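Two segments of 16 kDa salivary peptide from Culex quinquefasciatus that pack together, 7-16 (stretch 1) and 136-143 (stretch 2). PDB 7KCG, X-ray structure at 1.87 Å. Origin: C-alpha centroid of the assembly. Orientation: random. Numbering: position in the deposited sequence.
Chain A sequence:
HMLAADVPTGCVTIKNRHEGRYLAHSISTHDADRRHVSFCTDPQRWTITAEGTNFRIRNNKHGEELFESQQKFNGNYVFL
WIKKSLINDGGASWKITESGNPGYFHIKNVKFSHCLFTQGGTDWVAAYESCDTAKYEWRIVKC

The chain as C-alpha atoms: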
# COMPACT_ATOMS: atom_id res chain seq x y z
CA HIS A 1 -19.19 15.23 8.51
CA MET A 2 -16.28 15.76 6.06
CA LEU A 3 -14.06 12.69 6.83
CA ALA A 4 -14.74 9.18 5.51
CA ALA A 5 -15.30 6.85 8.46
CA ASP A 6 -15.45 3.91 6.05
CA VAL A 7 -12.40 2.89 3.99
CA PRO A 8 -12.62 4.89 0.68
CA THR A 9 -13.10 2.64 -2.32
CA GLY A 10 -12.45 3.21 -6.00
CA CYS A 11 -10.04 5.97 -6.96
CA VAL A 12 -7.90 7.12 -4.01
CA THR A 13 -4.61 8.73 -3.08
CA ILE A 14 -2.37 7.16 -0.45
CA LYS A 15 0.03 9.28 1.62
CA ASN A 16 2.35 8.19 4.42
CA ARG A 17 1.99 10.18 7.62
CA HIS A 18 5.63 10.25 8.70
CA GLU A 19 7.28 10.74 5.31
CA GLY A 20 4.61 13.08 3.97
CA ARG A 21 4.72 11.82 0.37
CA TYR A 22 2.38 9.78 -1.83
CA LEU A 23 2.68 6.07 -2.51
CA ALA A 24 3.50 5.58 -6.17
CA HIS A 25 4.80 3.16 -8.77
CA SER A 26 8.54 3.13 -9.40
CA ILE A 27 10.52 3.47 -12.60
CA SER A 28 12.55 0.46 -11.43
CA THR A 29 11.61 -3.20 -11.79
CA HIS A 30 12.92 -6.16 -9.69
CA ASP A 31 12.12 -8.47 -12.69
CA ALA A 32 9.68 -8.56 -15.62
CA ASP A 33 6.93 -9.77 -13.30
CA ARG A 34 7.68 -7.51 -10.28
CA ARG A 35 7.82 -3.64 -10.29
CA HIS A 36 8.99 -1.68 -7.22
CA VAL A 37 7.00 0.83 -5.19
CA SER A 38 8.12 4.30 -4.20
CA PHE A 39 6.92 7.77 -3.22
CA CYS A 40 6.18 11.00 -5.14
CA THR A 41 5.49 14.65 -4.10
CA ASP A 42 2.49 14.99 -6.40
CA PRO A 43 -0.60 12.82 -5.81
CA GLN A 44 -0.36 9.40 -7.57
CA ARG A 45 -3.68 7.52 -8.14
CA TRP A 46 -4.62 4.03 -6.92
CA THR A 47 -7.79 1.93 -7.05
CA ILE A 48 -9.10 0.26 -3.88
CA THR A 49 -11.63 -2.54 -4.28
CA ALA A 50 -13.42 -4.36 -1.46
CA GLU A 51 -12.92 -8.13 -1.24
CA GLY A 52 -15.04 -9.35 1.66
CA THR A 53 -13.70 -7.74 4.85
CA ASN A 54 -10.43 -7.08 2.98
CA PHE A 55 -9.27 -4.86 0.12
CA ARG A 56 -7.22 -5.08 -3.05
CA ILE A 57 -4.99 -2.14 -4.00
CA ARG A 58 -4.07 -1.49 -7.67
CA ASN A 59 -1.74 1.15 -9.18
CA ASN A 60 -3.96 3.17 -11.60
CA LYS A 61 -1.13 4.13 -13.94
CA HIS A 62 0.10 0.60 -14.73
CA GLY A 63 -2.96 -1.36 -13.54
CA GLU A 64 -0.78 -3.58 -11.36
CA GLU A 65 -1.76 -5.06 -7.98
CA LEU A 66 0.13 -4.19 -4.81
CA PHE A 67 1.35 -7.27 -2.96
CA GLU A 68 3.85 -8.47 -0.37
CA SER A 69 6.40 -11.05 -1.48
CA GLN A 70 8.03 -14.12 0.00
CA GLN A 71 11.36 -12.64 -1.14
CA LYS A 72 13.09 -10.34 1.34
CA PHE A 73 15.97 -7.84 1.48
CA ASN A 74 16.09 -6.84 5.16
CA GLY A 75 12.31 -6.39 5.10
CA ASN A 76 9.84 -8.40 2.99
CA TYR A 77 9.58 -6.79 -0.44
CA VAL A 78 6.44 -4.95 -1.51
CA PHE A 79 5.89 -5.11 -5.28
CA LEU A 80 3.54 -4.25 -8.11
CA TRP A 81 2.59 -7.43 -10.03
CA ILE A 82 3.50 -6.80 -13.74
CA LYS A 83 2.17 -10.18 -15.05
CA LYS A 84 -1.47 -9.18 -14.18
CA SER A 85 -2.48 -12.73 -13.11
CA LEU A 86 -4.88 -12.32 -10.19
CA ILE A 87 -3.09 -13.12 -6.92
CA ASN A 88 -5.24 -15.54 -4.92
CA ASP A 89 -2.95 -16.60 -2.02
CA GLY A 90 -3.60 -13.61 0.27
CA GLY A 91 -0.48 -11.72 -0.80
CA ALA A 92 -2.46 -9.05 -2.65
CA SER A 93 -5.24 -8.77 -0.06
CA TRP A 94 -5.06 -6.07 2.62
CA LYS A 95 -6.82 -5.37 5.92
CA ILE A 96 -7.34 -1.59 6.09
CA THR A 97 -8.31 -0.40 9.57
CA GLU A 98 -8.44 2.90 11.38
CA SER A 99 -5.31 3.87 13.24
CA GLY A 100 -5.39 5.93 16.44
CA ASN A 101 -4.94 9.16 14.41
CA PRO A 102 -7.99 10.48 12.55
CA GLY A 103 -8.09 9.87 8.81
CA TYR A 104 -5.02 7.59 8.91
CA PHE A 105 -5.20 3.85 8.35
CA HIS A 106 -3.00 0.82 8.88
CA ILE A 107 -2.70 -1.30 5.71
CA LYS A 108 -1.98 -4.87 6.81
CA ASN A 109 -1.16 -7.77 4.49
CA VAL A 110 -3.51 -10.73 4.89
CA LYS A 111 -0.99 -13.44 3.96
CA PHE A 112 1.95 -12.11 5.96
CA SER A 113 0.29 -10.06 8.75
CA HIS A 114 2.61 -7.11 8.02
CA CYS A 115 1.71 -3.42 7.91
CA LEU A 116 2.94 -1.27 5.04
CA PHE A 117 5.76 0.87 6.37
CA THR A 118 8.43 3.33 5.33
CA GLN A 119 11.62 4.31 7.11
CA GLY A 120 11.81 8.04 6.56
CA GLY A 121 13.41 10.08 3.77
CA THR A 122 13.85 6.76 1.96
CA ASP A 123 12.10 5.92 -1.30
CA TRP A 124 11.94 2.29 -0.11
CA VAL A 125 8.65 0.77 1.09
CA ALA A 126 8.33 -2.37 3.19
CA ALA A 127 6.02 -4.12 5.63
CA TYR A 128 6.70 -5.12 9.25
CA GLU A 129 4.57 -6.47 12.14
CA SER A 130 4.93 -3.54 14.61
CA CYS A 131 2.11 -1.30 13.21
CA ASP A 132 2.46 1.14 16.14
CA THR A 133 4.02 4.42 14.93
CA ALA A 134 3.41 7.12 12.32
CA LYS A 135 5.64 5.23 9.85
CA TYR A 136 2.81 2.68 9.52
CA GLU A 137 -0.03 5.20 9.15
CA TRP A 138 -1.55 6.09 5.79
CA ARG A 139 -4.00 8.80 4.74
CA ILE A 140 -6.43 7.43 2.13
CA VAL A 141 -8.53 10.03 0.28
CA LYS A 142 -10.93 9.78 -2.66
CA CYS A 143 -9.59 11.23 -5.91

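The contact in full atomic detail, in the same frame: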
# COMPACT_ATOMS: atom_id res chain seq x y z
N VAL A 7 -13.60 2.89 4.86
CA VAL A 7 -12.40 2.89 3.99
C VAL A 7 -12.81 3.41 2.60
O VAL A 7 -13.72 2.83 2.04
CB VAL A 7 -11.67 1.54 3.95
CG1 VAL A 7 -10.51 1.55 2.97
CG2 VAL A 7 -11.21 1.13 5.33
N PRO A 8 -12.21 4.47 2.02
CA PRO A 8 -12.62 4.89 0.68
C PRO A 8 -12.32 3.82 -0.36
O PRO A 8 -11.25 3.21 -0.36
CB PRO A 8 -11.79 6.15 0.43
CG PRO A 8 -11.32 6.58 1.78
CD PRO A 8 -11.13 5.31 2.55
N THR A 9 -13.27 3.60 -1.26
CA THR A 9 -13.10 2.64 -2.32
C THR A 9 -13.10 3.34 -3.67
O THR A 9 -13.51 4.50 -3.79
CB THR A 9 -14.17 1.56 -2.27
OG1 THR A 9 -15.45 2.19 -2.11
CG2 THR A 9 -13.91 0.63 -1.11
N GLY A 10 -12.64 2.62 -4.69
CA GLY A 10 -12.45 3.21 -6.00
C GLY A 10 -11.16 4.00 -6.09
O GLY A 10 -10.11 3.57 -5.59
N CYS A 11 -11.23 5.17 -6.72
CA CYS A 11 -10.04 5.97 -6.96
C CYS A 11 -9.65 6.71 -5.68
O CYS A 11 -10.45 7.45 -5.12
CB CYS A 11 -10.30 6.96 -8.10
SG CYS A 11 -8.84 7.83 -8.72
N VAL A 12 -8.40 6.52 -5.24
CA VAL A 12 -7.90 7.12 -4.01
C VAL A 12 -6.47 7.61 -4.21
O VAL A 12 -5.78 7.23 -5.16
CB VAL A 12 -7.92 6.13 -2.83
CG1 VAL A 12 -9.34 5.72 -2.48
CG2 VAL A 12 -7.08 4.90 -3.17
N THR A 13 -6.02 8.47 -3.29
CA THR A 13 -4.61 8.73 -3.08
C THR A 13 -4.20 8.19 -1.72
O THR A 13 -5.02 8.04 -0.81
CB THR A 13 -4.26 10.22 -3.19
OG1 THR A 13 -4.81 10.93 -2.07
CG2 THR A 13 -4.82 10.81 -4.50
N ILE A 14 -2.91 7.89 -1.59
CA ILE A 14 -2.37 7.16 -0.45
C ILE A 14 -1.08 7.85 -0.03
O ILE A 14 -0.10 7.85 -0.79
CB ILE A 14 -2.09 5.68 -0.78
CG1 ILE A 14 -3.38 4.98 -1.21
CG2 ILE A 14 -1.45 4.99 0.41
CD1 ILE A 14 -3.19 3.53 -1.69
N LYS A 15 -1.07 8.43 1.17
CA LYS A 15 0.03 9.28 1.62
C LYS A 15 0.50 8.82 2.99
O LYS A 15 -0.32 8.62 3.89
CB LYS A 15 -0.42 10.74 1.67
CG LYS A 15 0.63 11.70 2.20
CD LYS A 15 0.10 13.13 2.22
N ASN A 16 1.81 8.65 3.15
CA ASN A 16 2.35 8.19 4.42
C ASN A 16 2.42 9.35 5.39
O ASN A 16 2.76 10.47 5.00
CB ASN A 16 3.74 7.56 4.27
CG ASN A 16 4.29 7.02 5.59
OD1 ASN A 16 5.00 7.72 6.32
ND2 ASN A 16 3.96 5.77 5.90
N TYR A 136 3.77 3.68 9.96
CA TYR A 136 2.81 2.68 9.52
C TYR A 136 1.46 3.27 9.14
O TYR A 136 0.55 2.53 8.78
CB TYR A 136 2.60 1.64 10.62
CG TYR A 136 3.83 0.84 10.98
CD1 TYR A 136 4.71 1.27 11.96
CD2 TYR A 136 4.11 -0.36 10.34
CE1 TYR A 136 5.85 0.54 12.29
CE2 TYR A 136 5.24 -1.10 10.65
CZ TYR A 136 6.11 -0.65 11.63
OH TYR A 136 7.23 -1.38 11.95
N GLU A 137 1.29 4.59 9.23
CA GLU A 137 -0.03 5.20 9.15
C GLU A 137 -0.18 5.87 7.80
O GLU A 137 0.73 6.56 7.33
CB GLU A 137 -0.24 6.19 10.31
CG GLU A 137 -0.28 5.46 11.66
CD GLU A 137 -0.44 6.41 12.84
OE1 GLU A 137 -0.05 7.58 12.71
OE2 GLU A 137 -0.95 5.97 13.89
N TRP A 138 -1.33 5.66 7.16
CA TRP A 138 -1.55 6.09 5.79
C TRP A 138 -2.86 6.85 5.66
O TRP A 138 -3.91 6.35 6.08
CB TRP A 138 -1.55 4.88 4.84
CG TRP A 138 -0.31 4.09 4.94
CD1 TRP A 138 -0.02 3.13 5.86
CD2 TRP A 138 0.85 4.20 4.10
NE1 TRP A 138 1.25 2.62 5.64
CE2 TRP A 138 1.79 3.26 4.56
CE3 TRP A 138 1.18 4.99 2.99
CZ2 TRP A 138 3.05 3.08 3.94
CZ3 TRP A 138 2.42 4.81 2.38
CH2 TRP A 138 3.33 3.87 2.87
N ARG A 139 -2.80 8.02 5.02
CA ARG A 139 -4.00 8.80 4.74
C ARG A 139 -4.55 8.41 3.37
O ARG A 139 -3.86 8.57 2.36
CB ARG A 139 -3.71 10.30 4.79
CG ARG A 139 -4.98 11.15 4.56
CD ARG A 139 -4.74 12.63 4.86
NE ARG A 139 -4.44 13.41 3.65
CZ ARG A 139 -3.66 14.49 3.62
NH1 ARG A 139 -3.07 14.94 4.73
NH2 ARG A 139 -3.46 15.13 2.47
N ILE A 140 -5.79 7.94 3.34
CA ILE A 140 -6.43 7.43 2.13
C ILE A 140 -7.60 8.34 1.80
O ILE A 140 -8.58 8.40 2.55
CB ILE A 140 -6.89 5.98 2.31
CG1 ILE A 140 -5.69 5.08 2.64
CG2 ILE A 140 -7.62 5.50 1.06
CD1 ILE A 140 -6.05 3.65 2.96
N VAL A 141 -7.52 9.03 0.66
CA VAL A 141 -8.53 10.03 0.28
C VAL A 141 -9.04 9.74 -1.13
O VAL A 141 -8.25 9.39 -2.02
CB VAL A 141 -7.96 11.46 0.35
CG1 VAL A 141 -9.06 12.48 0.08
CG2 VAL A 141 -7.30 11.72 1.70
N LYS A 142 -10.34 9.91 -1.33
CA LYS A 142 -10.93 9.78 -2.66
C LYS A 142 -10.33 10.80 -3.62
O LYS A 142 -9.97 11.91 -3.24
CB LYS A 142 -12.45 9.95 -2.59
CG LYS A 142 -13.17 8.83 -1.84
CD LYS A 142 -14.67 9.07 -1.80
N CYS A 143 -10.22 10.40 -4.89
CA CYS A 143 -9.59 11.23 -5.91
C CYS A 143 -10.35 12.54 -6.13
O CYS A 143 -9.75 13.57 -6.42
CB CYS A 143 -9.49 10.47 -7.24
SG CYS A 143 -8.28 9.12 -7.23

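The last residue of the chain is stapled to Cys-11, near its beginning: Cys-11 SG and Cys-143 SG lie 2.0 Å apart in a disulfide with a chi3 of -74°. Just beyond the Val-12/Lys-142 pair the backbone adds a hydrogen bond, from Cys-143 N to Cys-11 O at 3.0 Å, so covalent and backbone links join the same two residues. Cys-143 is nevertheless poorly ordered, and the bond tethers a terminus that remains exposed.

From there the two strands run antiparallel, their directions 162° apart, joining segments more than 120 residues distant in sequence. Hydrogen-bonded and non-hydrogen-bonded pairs alternate. Thr-13 faces Val-141 through two bonds, Thr-13 N to Val-141 O at 2.7 Å and Val-141 N to Thr-13 O at 3.1 Å. Lys-15 and Arg-139 repeat the pattern, with Lys-15 N to Arg-139 O at 3.0 Å and Arg-139 N to Lys-15 O at 2.8 Å. Between these rungs the alpha carbons come close enough for CA-H...O contacts; Ile-140 CA, for example, lies 3.3 Å from Thr-13 O. The same carbonyl thus receives both an amide and a weaker C-H donor.

Alternation along the strands sorts the side chains by burial. One face carries Ile-14, Ile-140, Asn-16 and Trp-138, all buried. Ile-14 CG2 packs 3.7 Å from Trp-138 CE3, while Ile-140 CG2 reaches Val-12 CG1 at 3.9 Å and Pro-8 CD at 3.8 Å. Pro-8 precedes the strand, yet its CA-to-CB bond points toward the partner, and the ring extends the apolar cluster beyond the paired residues; both isoleucines adopt the same m,t rotamer.

Asn-16 is the polar exception on this face. Its CB lies over the six-membered ring of Trp-138, 4.0 Å from the centroid, and its ND2 also sits over the ring face, 3.5 Å from Trp-138 CZ2. The buried amide is not left unpaired: OD1 and ND2 both find hydrogen-bond partners outside these stretches, as does Trp-138 NE1.

The other face, with Thr-13, Val-141, Lys-15 and Arg-139, is more open to solvent. Here two cationic residues stand side by side, and the modelled part of Lys-15 offers carbon: its CD lies over the Arg-139 guanidinium, 4.1 Å from NH2. The lysine's CE and NZ are not modelled, so the position of its charge is unknown.

The rule to be read is a division of tasks: backbone bonds set the register, the buried face supplies most of the apolar packing, and a disulfide secures the end.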